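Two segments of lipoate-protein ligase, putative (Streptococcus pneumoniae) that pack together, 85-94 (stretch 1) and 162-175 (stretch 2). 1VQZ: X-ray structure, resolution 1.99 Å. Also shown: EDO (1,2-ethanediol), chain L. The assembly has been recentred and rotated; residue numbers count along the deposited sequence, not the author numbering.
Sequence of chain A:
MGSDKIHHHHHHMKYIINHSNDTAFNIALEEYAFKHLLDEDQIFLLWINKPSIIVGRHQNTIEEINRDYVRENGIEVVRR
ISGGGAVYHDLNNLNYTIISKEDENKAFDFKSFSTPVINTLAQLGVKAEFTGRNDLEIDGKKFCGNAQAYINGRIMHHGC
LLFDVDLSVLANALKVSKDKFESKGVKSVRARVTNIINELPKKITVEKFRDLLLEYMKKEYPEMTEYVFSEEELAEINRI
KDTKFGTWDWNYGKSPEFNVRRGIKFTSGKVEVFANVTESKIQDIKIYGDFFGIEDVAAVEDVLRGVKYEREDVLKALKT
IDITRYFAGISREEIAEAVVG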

ATOM      1  N   GLY A  85      -5.585  -0.926  -3.567  1.00 28.78           N
ATOM      2  CA  GLY A  85      -6.085  -2.221  -3.932  1.00 27.70           C
ATOM      3  C   GLY A  85      -5.117  -3.375  -3.751  1.00 28.50           C
ATOM      4  O   GLY A  85      -4.025  -3.249  -3.166  1.00 27.14           O
ATOM      5  N   ALA A  86      -5.499  -4.498  -4.366  1.00 29.33           N
ATOM      6  CA  ALA A  86      -4.766  -5.736  -4.249  1.00 28.99           C
ATOM      7  C   ALA A  86      -3.612  -5.812  -5.234  1.00 28.68           C
ATOM      8  O   ALA A  86      -3.723  -5.410  -6.389  1.00 30.82           O
ATOM      9  CB  ALA A  86      -5.702  -6.943  -4.424  1.00 25.01           C
ATOM     10  N   VAL A  87      -2.498  -6.323  -4.741  1.00 30.86           N
ATOM     11  CA  VAL A  87      -1.295  -6.477  -5.546  1.00 31.29           C
ATOM     12  C   VAL A  87      -0.730  -7.902  -5.425  1.00 29.29           C
ATOM     13  O   VAL A  87      -0.694  -8.446  -4.331  1.00 27.91           O
ATOM     14  CB  VAL A  87      -0.236  -5.453  -5.104  1.00 30.84           C
ATOM     15  CG1 VAL A  87       0.925  -5.494  -6.001  1.00 35.61           C
ATOM     16  CG2 VAL A  87      -0.840  -4.062  -5.110  1.00 35.80           C
ATOM     17  N   TYR A  88      -0.287  -8.469  -6.562  1.00 26.88           N
ATOM     18  CA  TYR A  88       0.422  -9.741  -6.594  1.00 27.50           C
ATOM     19  C   TYR A  88       1.929  -9.590  -6.475  1.00 26.84           C
ATOM     20  O   TYR A  88       2.578  -8.877  -7.249  1.00 30.78           O
ATOM     21  CB  TYR A  88       0.082 -10.555  -7.857  1.00 29.58           C
ATOM     22  CG  TYR A  88       0.730 -11.914  -7.856  1.00 31.60           C
ATOM     23  CD1 TYR A  88       0.334 -12.889  -6.929  1.00 28.42           C
ATOM     24  CD2 TYR A  88       1.729 -12.239  -8.781  1.00 29.29           C
ATOM     25  CE1 TYR A  88       0.935 -14.146  -6.900  1.00 27.43           C
ATOM     26  CE2 TYR A  88       2.370 -13.526  -8.750  1.00 27.89           C
ATOM     27  CZ  TYR A  88       1.959 -14.456  -7.818  1.00 28.63           C
ATOM     28  OH  TYR A  88       2.524 -15.699  -7.827  1.00 29.68           O
ATOM     29  N   HIS A  89       2.470 -10.292  -5.505  1.00 26.77           N
ATOM     30  CA  HIS A  89       3.897 -10.440  -5.328  1.00 29.91           C
ATOM     31  C   HIS A  89       4.337 -11.851  -5.627  1.00 28.15           C
ATOM     32  O   HIS A  89       3.655 -12.821  -5.268  1.00 27.31           O
ATOM     33  CB  HIS A  89       4.258 -10.150  -3.859  1.00 31.09           C
ATOM     34  CG  HIS A  89       4.132  -8.720  -3.460  1.00 29.95           C
ATOM     35  ND1 HIS A  89       3.059  -7.932  -3.814  1.00 40.86           N
ATOM     36  CD2 HIS A  89       4.892  -7.962  -2.622  1.00 30.80           C
ATOM     37  CE1 HIS A  89       3.199  -6.731  -3.273  1.00 29.07           C
ATOM     38  NE2 HIS A  89       4.287  -6.736  -2.517  1.00 34.66           N
ATOM     39  N   ASP A  90       5.527 -11.954  -6.201  1.00 29.19           N
ATOM     40  CA  ASP A  90       6.243 -13.189  -6.295  1.00 28.05           C
ATOM     41  C   ASP A  90       7.741 -12.948  -6.131  1.00 30.96           C
ATOM     42  O   ASP A  90       8.179 -11.812  -5.863  1.00 30.28           O
ATOM     43  CB  ASP A  90       5.820 -13.982  -7.568  1.00 29.39           C
ATOM     44  CG  ASP A  90       6.383 -13.430  -8.888  1.00 29.59           C
ATOM     45  OD1 ASP A  90       7.267 -12.559  -8.912  1.00 31.88           O
ATOM     46  OD2 ASP A  90       5.905 -13.896  -9.959  1.00 28.52           O
ATOM     47  N   LEU A  91       8.542 -14.008  -6.300  1.00 30.44           N
ATOM     48  CA  LEU A  91       9.963 -13.912  -6.087  1.00 31.36           C
ATOM     49  C   LEU A  91      10.694 -12.994  -7.092  1.00 30.65           C
ATOM     50  O   LEU A  91      11.868 -12.739  -6.912  1.00 28.88           O
ATOM     51  CB  LEU A  91      10.613 -15.302  -6.099  1.00 30.81           C
ATOM     52  CG  LEU A  91      10.249 -16.166  -4.902  1.00 26.90           C
ATOM     53  CD1 LEU A  91      11.032 -17.481  -5.004  1.00 37.63           C
ATOM     54  CD2 LEU A  91      10.533 -15.473  -3.516  1.00 30.86           C
ATOM     55  N   ASN A  92       9.993 -12.540  -8.132  1.00 30.43           N
ATOM     56  CA  ASN A  92      10.526 -11.608  -9.113  1.00 30.11           C
ATOM     57  C   ASN A  92       9.897 -10.202  -9.046  1.00 29.30           C
ATOM     58  O   ASN A  92      10.024  -9.357  -9.986  1.00 27.38           O
ATOM     59  CB  ASN A  92      10.404 -12.218 -10.499  1.00 31.82           C
ATOM     60  CG  ASN A  92      11.383 -13.320 -10.715  1.00 35.15           C
ATOM     61  OD1 ASN A  92      12.572 -13.082 -10.650  1.00 33.25           O
ATOM     62  ND2 ASN A  92      10.897 -14.538 -10.950  1.00 33.63           N
ATOM     63  N   ASN A  93       9.269  -9.944  -7.903  1.00 31.27           N
ATOM     64  CA  ASN A  93       8.735  -8.614  -7.554  1.00 31.69           C
ATOM     65  C   ASN A  93       9.626  -8.040  -6.491  1.00 32.33           C
ATOM     66  O   ASN A  93       9.729  -8.625  -5.421  1.00 36.15           O
ATOM     67  CB  ASN A  93       7.308  -8.755  -7.031  1.00 33.42           C
ATOM     68  CG  ASN A  93       6.711  -7.427  -6.605  1.00 29.13           C
ATOM     69  OD1 ASN A  93       6.339  -6.632  -7.441  1.00 37.71           O
ATOM     70  ND2 ASN A  93       6.566  -7.218  -5.312  1.00 39.10           N
ATOM     71  N   LEU A  94      10.267  -6.915  -6.770  1.00 29.76           N
ATOM     72  CA  LEU A  94      11.224  -6.322  -5.850  1.00 29.55           C
ATOM     73  C   LEU A  94      10.558  -5.151  -5.171  1.00 29.16           C
ATOM     74  O   LEU A  94      10.201  -4.170  -5.821  1.00 30.58           O
ATOM     75  CB  LEU A  94      12.480  -5.838  -6.590  1.00 27.09           C
ATOM     76  CG  LEU A  94      13.589  -5.223  -5.726  1.00 28.75           C
ATOM     77  CD1 LEU A  94      14.037  -6.168  -4.680  1.00 25.81           C
ATOM     78  CD2 LEU A  94      14.764  -4.766  -6.614  1.00 31.26           C
TER
HETATM   79  C1  EDO L 410       3.583  -4.538   0.964  1.00 33.27           C
HETATM   80  O1  EDO L 410       3.678  -4.274  -0.417  1.00 22.97           O
HETATM   81  C2  EDO L 410       4.193  -3.330   1.634  1.00 33.45           C
HETATM   82  O2  EDO L 410       4.468  -3.606   2.989  1.00 27.87           O
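Stretch 2 (162-175) LFDVDLSVLANALK

Stretch 1 runs as a short strand, 87-89, through a type I turn from Asp90 to Asn93 and back into strand. Stretch 2 enters extended, with Leu162 facing Asn93 as an antiparallel, non-hydrogen-bonded pair (CA to CA 5.2 Å). It then passes through a second type I turn, Asp166 to Val169, into a short helix that runs to Ala173. The axes of this helix and of strand 87-89 cross at 119°, 8.5 Å apart at closest approach.

A carboxylate working alongside a backbone carbonyl can anchor amides that would otherwise lack partners, and this pair of segments illustrates the principle: together the two groups fasten the two stretches together. Asn92 O accepts from both Phe163 N (3.1 Å) and Asp164 N (3.0 Å). Asp90 OD1 accepts from Asn92 N (2.8 Å) within its own turn, while Asp90 OD2 reaches across to Asp166 N at 3.0 Å, nearly linear. A water donates to Asp90 OD2 and Asp164 O, bridging the stretches.

Beyond this polar patch, Tyr88 points toward stretch 2, and Val169 covers one face of its ring. Val169 CB sits 3.8 Å from the Tyr88 ring centroid, almost on the normal, whereas Val165 CG1 meets the ring edge, 3.8 Å from Tyr88 CD2. Farther along, Ala86 CB packs against Leu174 CD2 at 3.8 Å.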

ATOM      1  N   LEU A 162       8.548  -4.226 -10.908  1.00 29.68           N
ATOM      2  CA  LEU A 162       8.202  -5.452 -11.649  1.00 27.85           C
ATOM      3  C   LEU A 162       9.419  -5.865 -12.438  1.00 28.16           C
ATOM      4  O   LEU A 162       9.732  -5.264 -13.448  1.00 26.55           O
ATOM      5  CB  LEU A 162       7.008  -5.259 -12.599  1.00 31.15           C
ATOM      6  CG  LEU A 162       5.738  -4.627 -11.997  1.00 29.45           C
ATOM      7  CD1 LEU A 162       4.643  -4.452 -13.077  1.00 33.43           C
ATOM      8  CD2 LEU A 162       5.242  -5.435 -10.834  1.00 30.97           C
ATOM      9  N   PHE A 163      10.109  -6.897 -11.932  1.00 27.58           N
ATOM     10  CA  PHE A 163      11.266  -7.384 -12.582  1.00 26.05           C
ATOM     11  C   PHE A 163      10.940  -8.545 -13.512  1.00 27.49           C
ATOM     12  O   PHE A 163      11.298  -8.496 -14.696  1.00 26.45           O
ATOM     13  CB  PHE A 163      12.393  -7.673 -11.594  1.00 26.68           C
ATOM     14  CG  PHE A 163      13.680  -8.023 -12.279  1.00 22.19           C
ATOM     15  CD1 PHE A 163      13.955  -9.343 -12.631  1.00 28.16           C
ATOM     16  CD2 PHE A 163      14.580  -7.024 -12.611  1.00 23.99           C
ATOM     17  CE1 PHE A 163      15.124  -9.629 -13.336  1.00 32.55           C
ATOM     18  CE2 PHE A 163      15.727  -7.301 -13.306  1.00 24.72           C
ATOM     19  CZ  PHE A 163      15.994  -8.593 -13.672  1.00 27.99           C
ATOM     20  N   ASP A 164      10.257  -9.563 -13.010  1.00 28.48           N
ATOM     21  CA  ASP A 164       9.754 -10.647 -13.876  1.00 28.69           C
ATOM     22  C   ASP A 164       8.565 -11.348 -13.231  1.00 27.39           C
ATOM     23  O   ASP A 164       8.511 -12.572 -13.104  1.00 27.65           O
ATOM     24  CB  ASP A 164      10.866 -11.666 -14.209  1.00 30.26           C
ATOM     25  CG  ASP A 164      10.501 -12.627 -15.376  1.00 30.60           C
ATOM     26  OD1 ASP A 164       9.498 -12.420 -16.116  1.00 29.35           O
ATOM     27  OD2 ASP A 164      11.302 -13.583 -15.600  1.00 32.76           O
ATOM     28  N   VAL A 165       7.619 -10.541 -12.791  1.00 27.02           N
ATOM     29  CA  VAL A 165       6.473 -11.023 -12.091  1.00 24.10           C
ATOM     30  C   VAL A 165       5.574 -11.774 -13.080  1.00 24.02           C
ATOM     31  O   VAL A 165       5.438 -11.374 -14.255  1.00 27.22           O
ATOM     32  CB  VAL A 165       5.717  -9.831 -11.440  1.00 25.76           C
ATOM     33  CG1 VAL A 165       4.502 -10.325 -10.606  1.00 30.15           C
ATOM     34  CG2 VAL A 165       6.686  -9.028 -10.582  1.00 27.40           C
ATOM     35  N   ASP A 166       4.927 -12.829 -12.621  1.00 26.36           N
ATOM     36  CA  ASP A 166       3.853 -13.450 -13.412  1.00 29.20           C
ATOM     37  C   ASP A 166       2.623 -12.553 -13.319  1.00 28.81           C
ATOM     38  O   ASP A 166       1.950 -12.489 -12.290  1.00 29.35           O
ATOM     39  CB  ASP A 166       3.607 -14.863 -12.911  1.00 29.58           C
ATOM     40  CG  ASP A 166       2.638 -15.650 -13.776  1.00 32.98           C
ATOM     41  OD1 ASP A 166       2.005 -15.088 -14.712  1.00 32.07           O
ATOM     42  OD2 ASP A 166       2.499 -16.853 -13.473  1.00 32.92           O
ATOM     43  N   LEU A 167       2.344 -11.833 -14.405  1.00 30.56           N
ATOM     44  CA  LEU A 167       1.263 -10.849 -14.423  1.00 29.54           C
ATOM     45  C   LEU A 167      -0.113 -11.509 -14.624  1.00 30.48           C
ATOM     46  O   LEU A 167      -1.112 -10.802 -14.658  1.00 27.34           O
ATOM     47  CB  LEU A 167       1.492  -9.808 -15.534  1.00 29.31           C
ATOM     48  CG  LEU A 167       2.820  -9.045 -15.522  1.00 33.80           C
ATOM     49  CD1 LEU A 167       2.954  -8.145 -16.796  1.00 39.41           C
ATOM     50  CD2 LEU A 167       3.000  -8.265 -14.249  1.00 40.33           C
ATOM     51  N   SER A 168      -0.159 -12.842 -14.779  1.00 28.81           N
ATOM     52  CA  SER A 168      -1.418 -13.547 -15.029  1.00 29.67           C
ATOM     53  C   SER A 168      -2.134 -14.032 -13.765  1.00 30.62           C
ATOM     54  O   SER A 168      -3.288 -14.462 -13.831  1.00 30.66           O
ATOM     55  CB  SER A 168      -1.182 -14.743 -15.964  1.00 31.11           C
ATOM     56  OG  SER A 168      -0.584 -15.825 -15.259  1.00 30.99           O
ATOM     57  N   VAL A 169      -1.465 -13.973 -12.619  1.00 27.31           N
ATOM     58  CA  VAL A 169      -1.998 -14.600 -11.416  1.00 28.37           C
ATOM     59  C   VAL A 169      -3.094 -13.759 -10.754  1.00 28.42           C
ATOM     60  O   VAL A 169      -4.135 -14.290 -10.387  1.00 29.25           O
ATOM     61  CB  VAL A 169      -0.853 -14.920 -10.397  1.00 25.42           C
ATOM     62  CG1 VAL A 169      -1.378 -15.613  -9.131  1.00 30.96           C
ATOM     63  CG2 VAL A 169       0.212 -15.734 -11.046  1.00 28.61           C
ATOM     64  N   LEU A 170      -2.875 -12.452 -10.620  1.00 26.40           N
ATOM     65  CA  LEU A 170      -3.806 -11.596  -9.871  1.00 29.42           C
ATOM     66  C   LEU A 170      -5.270 -11.803 -10.249  1.00 30.49           C
ATOM     67  O   LEU A 170      -6.135 -11.879  -9.376  1.00 29.55           O
ATOM     68  CB  LEU A 170      -3.457 -10.092 -10.068  1.00 32.01           C
ATOM     69  CG  LEU A 170      -4.285  -9.102  -9.220  1.00 30.15           C
ATOM     70  CD1 LEU A 170      -4.006  -9.290  -7.711  1.00 30.65           C
ATOM     71  CD2 LEU A 170      -3.979  -7.701  -9.690  1.00 32.19           C
ATOM     72  N   ALA A 171      -5.559 -11.889 -11.554  1.00 31.79           N
ATOM     73  CA  ALA A 171      -6.952 -11.949 -12.001  1.00 31.41           C
ATOM     74  C   ALA A 171      -7.587 -13.272 -11.565  1.00 32.77           C
ATOM     75  O   ALA A 171      -8.793 -13.322 -11.341  1.00 32.22           O
ATOM     76  CB  ALA A 171      -7.055 -11.786 -13.511  1.00 31.53           C
ATOM     77  N   ASN A 172      -6.776 -14.333 -11.454  1.00 33.55           N
ATOM     78  CA  ASN A 172      -7.243 -15.641 -10.984  1.00 33.74           C
ATOM     79  C   ASN A 172      -7.384 -15.671  -9.456  1.00 33.50           C
ATOM     80  O   ASN A 172      -8.192 -16.431  -8.939  1.00 31.67           O
ATOM     81  CB  ASN A 172      -6.326 -16.779 -11.478  1.00 33.01           C
ATOM     82  CG  ASN A 172      -6.349 -16.948 -13.005  1.00 38.11           C
ATOM     83  OD1 ASN A 172      -7.386 -16.814 -13.636  1.00 28.91           O
ATOM     84  ND2 ASN A 172      -5.197 -17.242 -13.589  1.00 39.94           N
ATOM     85  N   ALA A 173      -6.623 -14.838  -8.741  1.00 32.43           N
ATOM     86  CA  ALA A 173      -6.642 -14.855  -7.244  1.00 31.61           C
ATOM     87  C   ALA A 173      -7.723 -13.991  -6.610  1.00 30.52           C
ATOM     88  O   ALA A 173      -7.986 -14.104  -5.408  1.00 33.01           O
ATOM     89  CB  ALA A 173      -5.287 -14.488  -6.679  1.00 31.67           C
ATOM     90  N   LEU A 174      -8.333 -13.122  -7.409  1.00 28.93           N
ATOM     91  CA  LEU A 174      -9.339 -12.162  -6.937  1.00 29.60           C
ATOM     92  C   LEU A 174     -10.705 -12.653  -7.398  1.00 30.97           C
ATOM     93  O   LEU A 174     -10.798 -13.310  -8.398  1.00 27.68           O
ATOM     94  CB  LEU A 174      -9.065 -10.765  -7.504  1.00 32.22           C
ATOM     95  CG  LEU A 174      -7.798  -9.983  -7.057  1.00 35.25           C
ATOM     96  CD1 LEU A 174      -7.827  -8.557  -7.574  1.00 38.31           C
ATOM     97  CD2 LEU A 174      -7.618  -9.983  -5.562  1.00 30.25           C
ATOM     98  N   LYS A 175     -11.747 -12.344  -6.638  1.00 33.65           N
ATOM     99  CA  LYS A 175     -13.119 -12.602  -7.031  1.00 35.24           C
ATOM    100  C   LYS A 175     -13.958 -11.320  -7.079  1.00 33.63           C
ATOM    101  O   LYS A 175     -13.581 -10.275  -6.543  1.00 33.45           O
ATOM    102  CB  LYS A 175     -13.778 -13.566  -6.042  1.00 37.84           C
ATOM    103  CG  LYS A 175     -13.817 -13.057  -4.588  1.00 31.76           C
ATOM    104  CD  LYS A 175     -15.040 -13.546  -3.878  1.00 39.57           C
ATOM    105  CE  LYS A 175     -14.841 -13.694  -2.376  1.00 40.87           C
ATOM    106  NZ  LYS A 175     -16.065 -14.276  -1.722  1.00 43.24           N
TER
HETATM  107  O   HOH W   1       7.834 -14.737 -11.664  1.00 29.92           O